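Long-range contact in uncharacterized protein (Bacillus thuringiensis serovar kurstaki, PDB 4XE7), which is a bacterial actin-like protein of the ParM type that probably assembles into cytoskeletal filaments for plasmid segregation: residues L127-R140 with M170-Y184. Sequence-based numbering, arbitrary orientation.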
loop_
_atom_site.group_PDB
_atom_site.type_symbol
_atom_site.label_atom_id
_atom_site.label_comp_id
_atom_site.label_asym_id
_atom_site.label_seq_id
_atom_site.Cartn_x
_atom_site.Cartn_y
_atom_site.Cartn_z
ATOM N N LEU A 127 16.194 1.209 6.247
ATOM C CA LEU A 127 16.225 0.259 7.362
ATOM C C LEU A 127 15.407 0.732 8.562
ATOM O O LEU A 127 14.683 -0.061 9.194
ATOM C CB LEU A 127 17.657 -0.010 7.810
ATOM C CG LEU A 127 18.504 -0.804 6.815
ATOM C CD1 LEU A 127 19.957 -0.840 7.272
ATOM C CD2 LEU A 127 17.950 -2.209 6.628
ATOM N N ILE A 128 15.506 2.017 8.879
ATOM C CA ILE A 128 14.810 2.530 10.055
ATOM C C ILE A 128 13.281 2.353 9.925
ATOM O O ILE A 128 12.653 1.827 10.840
ATOM C CB ILE A 128 15.208 3.986 10.339
ATOM C CG1 ILE A 128 16.640 4.008 10.912
ATOM C CG2 ILE A 128 14.218 4.626 11.308
ATOM C CD1 ILE A 128 17.276 5.386 11.083
ATOM N N PRO A 129 12.679 2.735 8.783
ATOM C CA PRO A 129 11.246 2.446 8.665
ATOM C C PRO A 129 10.924 0.954 8.598
ATOM O O PRO A 129 9.880 0.548 9.109
ATOM C CB PRO A 129 10.853 3.142 7.361
ATOM C CG PRO A 129 11.867 4.261 7.244
ATOM C CD PRO A 129 13.137 3.627 7.707
ATOM N N LEU A 130 11.796 0.154 8.005
ATOM C CA LEU A 130 11.560 -1.292 7.959
ATOM C C LEU A 130 11.535 -1.885 9.369
ATOM O O LEU A 130 10.586 -2.576 9.737
ATOM C CB LEU A 130 12.627 -1.986 7.098
ATOM C CG LEU A 130 12.799 -3.498 7.275
ATOM C CD1 LEU A 130 11.666 -4.277 6.570
ATOM C CD2 LEU A 130 14.144 -3.970 6.775
ATOM N N PHE A 131 12.572 -1.617 10.161
ATOM C CA PHE A 131 12.637 -2.163 11.521
ATOM C C PHE A 131 11.502 -1.630 12.372
ATOM O O PHE A 131 10.940 -2.348 13.199
ATOM C CB PHE A 131 13.976 -1.836 12.189
ATOM C CG PHE A 131 15.132 -2.599 11.617
ATOM C CD1 PHE A 131 14.963 -3.890 11.152
ATOM C CD2 PHE A 131 16.390 -2.026 11.542
ATOM C CE1 PHE A 131 16.040 -4.602 10.623
ATOM C CE2 PHE A 131 17.465 -2.728 11.014
ATOM C CZ PHE A 131 17.294 -4.012 10.557
ATOM N N THR A 132 11.164 -0.368 12.157
ATOM C CA THR A 132 10.064 0.246 12.885
ATOM C C THR A 132 8.751 -0.447 12.545
ATOM O O THR A 132 7.921 -0.682 13.435
ATOM C CB THR A 132 9.962 1.757 12.583
ATOM O OG1 THR A 132 11.160 2.399 13.029
ATOM C CG2 THR A 132 8.770 2.375 13.293
ATOM N N SER A 133 8.563 -0.797 11.270
ATOM C CA SER A 133 7.324 -1.464 10.869
ATOM C C SER A 133 7.220 -2.836 11.551
ATOM O O SER A 133 6.144 -3.216 12.047
ATOM C CB SER A 133 7.234 -1.606 9.340
ATOM O OG SER A 133 8.054 -2.662 8.852
ATOM N N MET A 134 8.339 -3.560 11.600
ATOM C CA MET A 134 8.412 -4.830 12.329
ATOM C C MET A 134 8.043 -4.663 13.803
ATOM O O MET A 134 7.347 -5.499 14.377
ATOM C CB MET A 134 9.822 -5.431 12.258
ATOM C CG MET A 134 10.252 -5.962 10.916
ATOM S SD MET A 134 11.969 -6.542 10.972
ATOM C CE MET A 134 12.101 -7.148 9.277
ATOM N N ALA A 135 8.558 -3.600 14.421
ATOM C CA ALA A 135 8.326 -3.346 15.847
ATOM C C ALA A 135 6.881 -3.013 16.143
ATOM O O ALA A 135 6.344 -3.433 17.169
ATOM C CB ALA A 135 9.229 -2.203 16.358
ATOM N N VAL A 136 6.260 -2.238 15.264
ATOM C CA VAL A 136 4.850 -1.893 15.449
ATOM C C VAL A 136 3.955 -3.136 15.350
ATOM O O VAL A 136 3.056 -3.327 16.172
ATOM C CB VAL A 136 4.375 -0.827 14.430
ATOM C CG1 VAL A 136 2.862 -0.550 14.595
ATOM C CG2 VAL A 136 5.166 0.468 14.619
ATOM N N ALA A 137 4.204 -3.987 14.362
ATOM C CA ALA A 137 3.435 -5.230 14.239
ATOM C C ALA A 137 3.649 -6.133 15.441
ATOM O O ALA A 137 2.712 -6.801 15.912
ATOM C CB ALA A 137 3.807 -5.970 12.979
ATOM N N ALA A 138 4.889 -6.175 15.924
ATOM C CA ALA A 138 5.188 -7.028 17.064
ATOM C C ALA A 138 4.446 -6.493 18.295
ATOM O O ALA A 138 3.860 -7.265 19.065
ATOM C CB ALA A 138 6.687 -7.110 17.303
ATOM N N ALA A 139 4.446 -5.168 18.448
ATOM C CA ALA A 139 3.681 -4.507 19.499
ATOM C C ALA A 139 2.185 -4.827 19.377
ATOM O O ALA A 139 1.553 -5.163 20.371
ATOM C CB ALA A 139 3.905 -3.000 19.458
ATOM N N ARG A 140 1.638 -4.745 18.158
ATOM C CA ARG A 140 0.217 -5.014 17.921
ATOM C C ARG A 140 -0.216 -6.412 18.336
ATOM O O ARG A 140 -1.338 -6.616 18.768
ATOM C CB ARG A 140 -0.125 -4.816 16.445
ATOM C CG ARG A 140 -0.120 -3.374 16.004
ATOM C CD ARG A 140 -0.591 -3.247 14.565
ATOM N NE ARG A 140 -0.659 -1.846 14.185
ATOM C CZ ARG A 140 -1.246 -1.409 13.085
ATOM N NH1 ARG A 140 -1.795 -2.282 12.249
ATOM N NH2 ARG A 140 -1.265 -0.105 12.816
ATOM N N MET A 170 22.871 -8.450 5.337
ATOM C CA MET A 170 22.700 -7.150 5.962
ATOM C C MET A 170 21.708 -7.249 7.127
ATOM O O MET A 170 21.921 -6.656 8.187
ATOM C CB MET A 170 22.215 -6.139 4.915
ATOM C CG MET A 170 22.064 -4.695 5.386
ATOM S SD MET A 170 21.270 -3.670 4.115
ATOM C CE MET A 170 22.366 -2.255 4.113
ATOM N N LEU A 171 20.646 -8.034 6.935
ATOM C CA LEU A 171 19.536 -8.096 7.896
ATOM C C LEU A 171 19.680 -9.129 9.020
ATOM O O LEU A 171 19.061 -8.984 10.075
ATOM C CB LEU A 171 18.234 -8.379 7.149
ATOM C CG LEU A 171 17.887 -7.362 6.070
ATOM C CD1 LEU A 171 16.555 -7.719 5.432
ATOM C CD2 LEU A 171 17.813 -5.976 6.690
ATOM N N TYR A 172 20.464 -10.177 8.794
ATOM C CA TYR A 172 20.611 -11.224 9.798
ATOM C C TYR A 172 21.127 -10.640 11.104
ATOM O O TYR A 172 21.909 -9.689 11.103
ATOM C CB TYR A 172 21.561 -12.324 9.317
ATOM C CG TYR A 172 21.033 -13.159 8.173
ATOM C CD1 TYR A 172 19.669 -13.385 8.021
ATOM C CD2 TYR A 172 21.901 -13.728 7.248
ATOM C CE1 TYR A 172 19.184 -14.153 6.974
ATOM C CE2 TYR A 172 21.431 -14.495 6.206
ATOM C CZ TYR A 172 20.073 -14.706 6.071
ATOM O OH TYR A 172 19.603 -15.469 5.028
ATOM N N GLY A 173 20.678 -11.204 12.216
ATOM C CA GLY A 173 21.148 -10.767 13.510
ATOM C C GLY A 173 20.063 -10.228 14.412
ATOM O O GLY A 173 18.861 -10.429 14.189
ATOM N N GLU A 174 20.504 -9.531 15.449
ATOM C CA GLU A 174 19.616 -9.051 16.480
ATOM C C GLU A 174 19.446 -7.546 16.338
ATOM O O GLU A 174 20.390 -6.850 15.987
ATOM C CB GLU A 174 20.165 -9.419 17.856
ATOM C CG GLU A 174 19.157 -9.298 18.980
ATOM C CD GLU A 174 19.768 -9.577 20.338
ATOM O OE1 GLU A 174 19.845 -8.633 21.154
ATOM O OE2 GLU A 174 20.167 -10.737 20.584
ATOM N N HIS A 175 18.228 -7.066 16.572
ATOM C CA HIS A 175 17.901 -5.644 16.490
ATOM C C HIS A 175 16.896 -5.280 17.574
ATOM O O HIS A 175 15.909 -5.991 17.767
ATOM C CB HIS A 175 17.318 -5.292 15.116
ATOM C CG HIS A 175 17.938 -6.049 13.985
ATOM N ND1 HIS A 175 18.986 -5.537 13.237
ATOM C CD2 HIS A 175 17.673 -7.264 13.474
ATOM C CE1 HIS A 175 19.328 -6.415 12.321
ATOM N NE2 HIS A 175 18.554 -7.480 12.434
ATOM N N THR A 176 17.122 -4.183 18.284
ATOM C CA THR A 176 16.104 -3.714 19.210
ATOM C C THR A 176 15.506 -2.393 18.757
ATOM O O THR A 176 16.205 -1.509 18.251
ATOM C CB THR A 176 16.655 -3.543 20.639
ATOM O OG1 THR A 176 17.572 -2.445 20.665
ATOM C CG2 THR A 176 17.351 -4.825 21.088
ATOM N N VAL A 177 14.200 -2.276 18.941
ATOM C CA VAL A 177 13.489 -1.034 18.704
ATOM C C VAL A 177 12.804 -0.602 19.990
ATOM O O VAL A 177 11.941 -1.311 20.514
ATOM C CB VAL A 177 12.422 -1.177 17.594
ATOM C CG1 VAL A 177 11.783 0.172 17.319
ATOM C CG2 VAL A 177 13.034 -1.776 16.316
ATOM N N GLU A 178 13.187 0.556 20.505
ATOM C CA GLU A 178 12.567 1.060 21.721
ATOM C C GLU A 178 11.698 2.263 21.406
ATOM O O GLU A 178 12.165 3.239 20.820
ATOM C CB GLU A 178 13.622 1.430 22.764
ATOM C CG GLU A 178 13.009 1.968 24.043
ATOM C CD GLU A 178 14.038 2.450 25.041
ATOM O OE1 GLU A 178 15.254 2.267 24.802
ATOM O OE2 GLU A 178 13.621 3.030 26.063
ATOM N N PHE A 179 10.426 2.178 21.770
ATOM C CA PHE A 179 9.506 3.282 21.552
ATOM C C PHE A 179 9.666 4.314 22.684
ATOM O O PHE A 179 9.577 3.974 23.863
ATOM C CB PHE A 179 8.055 2.784 21.478
ATOM C CG PHE A 179 7.758 1.883 20.289
ATOM C CD1 PHE A 179 7.811 0.499 20.415
ATOM C CD2 PHE A 179 7.398 2.423 19.061
ATOM C CE1 PHE A 179 7.517 -0.334 19.331
ATOM C CE2 PHE A 179 7.096 1.599 17.972
ATOM C CZ PHE A 179 7.154 0.216 18.110
ATOM N N LEU A 180 9.916 5.566 22.317
ATOM C CA LEU A 180 10.186 6.618 23.290
ATOM C C LEU A 180 8.960 7.521 23.488
ATOM O O LEU A 180 8.932 8.375 24.378
ATOM C CB LEU A 180 11.395 7.444 22.841
ATOM C CG LEU A 180 12.698 6.646 22.756
ATOM C CD1 LEU A 180 13.802 7.474 22.135
ATOM C CD2 LEU A 180 13.107 6.172 24.133
ATOM N N ASP A 181 7.949 7.315 22.649
ATOM C CA ASP A 181 6.725 8.108 22.693
ATOM C C ASP A 181 5.593 7.357 21.991
ATOM O O ASP A 181 5.792 6.247 21.488
ATOM C CB ASP A 181 6.947 9.475 22.034
ATOM C CG ASP A 181 5.995 10.547 22.564
ATOM O OD1 ASP A 181 5.007 10.186 23.240
ATOM O OD2 ASP A 181 6.235 11.750 22.313
ATOM N N GLY A 182 4.407 7.960 21.964
ATOM C CA GLY A 182 3.266 7.388 21.270
ATOM C C GLY A 182 2.654 6.204 21.998
ATOM O O GLY A 182 2.912 5.973 23.183
ATOM N N THR A 183 1.865 5.440 21.257
ATOM C CA THR A 183 1.108 4.310 21.789
ATOM C C THR A 183 1.910 3.270 22.571
ATOM O O THR A 183 1.448 2.781 23.596
ATOM C CB THR A 183 0.398 3.575 20.644
ATOM O OG1 THR A 183 -0.155 4.541 19.737
ATOM C CG2 THR A 183 -0.702 2.653 21.194
ATOM N N TYR A 184 3.099 2.914 22.092
ATOM C CA TYR A 184 3.865 1.850 22.736
ATOM C C TYR A 184 5.018 2.359 23.608
ATOM O O TYR A 184 5.981 1.625 23.852
ATOM C CB TYR A 184 4.400 0.882 21.668
ATOM C CG TYR A 184 3.292 0.382 20.760
ATOM C CD1 TYR A 184 2.213 -0.319 21.287
ATOM C CD2 TYR A 184 3.312 0.623 19.396
ATOM C CE1 TYR A 184 1.182 -0.763 20.483
ATOM C CE2 TYR A 184 2.279 0.182 18.576
ATOM C CZ TYR A 184 1.216 -0.511 19.137
ATOM O OH TYR A 184 0.187 -0.964 18.362
#
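Phe131 and His175 meet in an offset stack, ring centroids 4.4 Å apart and planes 30° from parallel. From CB outward, Phe131 touches the other segment at both ends: CB lies near Val177 CG2, whose methyl also approaches the Phe131 carbonyl oxygen; chi1 of -71° swings the ring beside its own backbone N, and its tip, CZ, comes over one face of the imidazole, 3.5 Å from His175 ND1. Leu171 CD2 approaches the Phe131 ring obliquely. Two hydrogen bonds fix the imidazole's rotation: His175 NE2 donates to Leu171 O (2.8 Å), close to the ring plane, and His175 ND1 pairs with Ser79 OG on the neighbouring strand. Leu171 CD2, besides its approach to Phe131, lies against Leu127 CD2 at 3.8 Å. Helix 123-140 packs across one face of the large mixed sheet of an actin-like subdomain, its axis crossing strand 173-179 at -72°, with Val177 and Phe179 on the sheet side. The two backbones come nearest, CA to CA, at Ala135 and Val177; Ala135 CB reaches Val177 CB at 3.6 Å and Phe179 CZ at the same distance. The Phe179 ring turns its edge to the helix backbone at Val136 N, while the Val136 side chain crosses that of Phe179 at about a right angle, CG2 touching CZ and CE2. After the strand the chain returns to the helix at Tyr184, where Ala139 CB sits squarely on the ring axis, 3.4 Å from the centroid, in a CH-pi contact; Thr183 CB covers the opposite face. Tyr184 OH is 3.4 Å from Arg140 CG and hydrogen-bonds Asp69 OD2. The extended Arg140 side chain carries its guanidinium to salt bridges with Asp67, Glu34 and Asp69, Arg140 NH2 meeting the OD1 of that same Asp69.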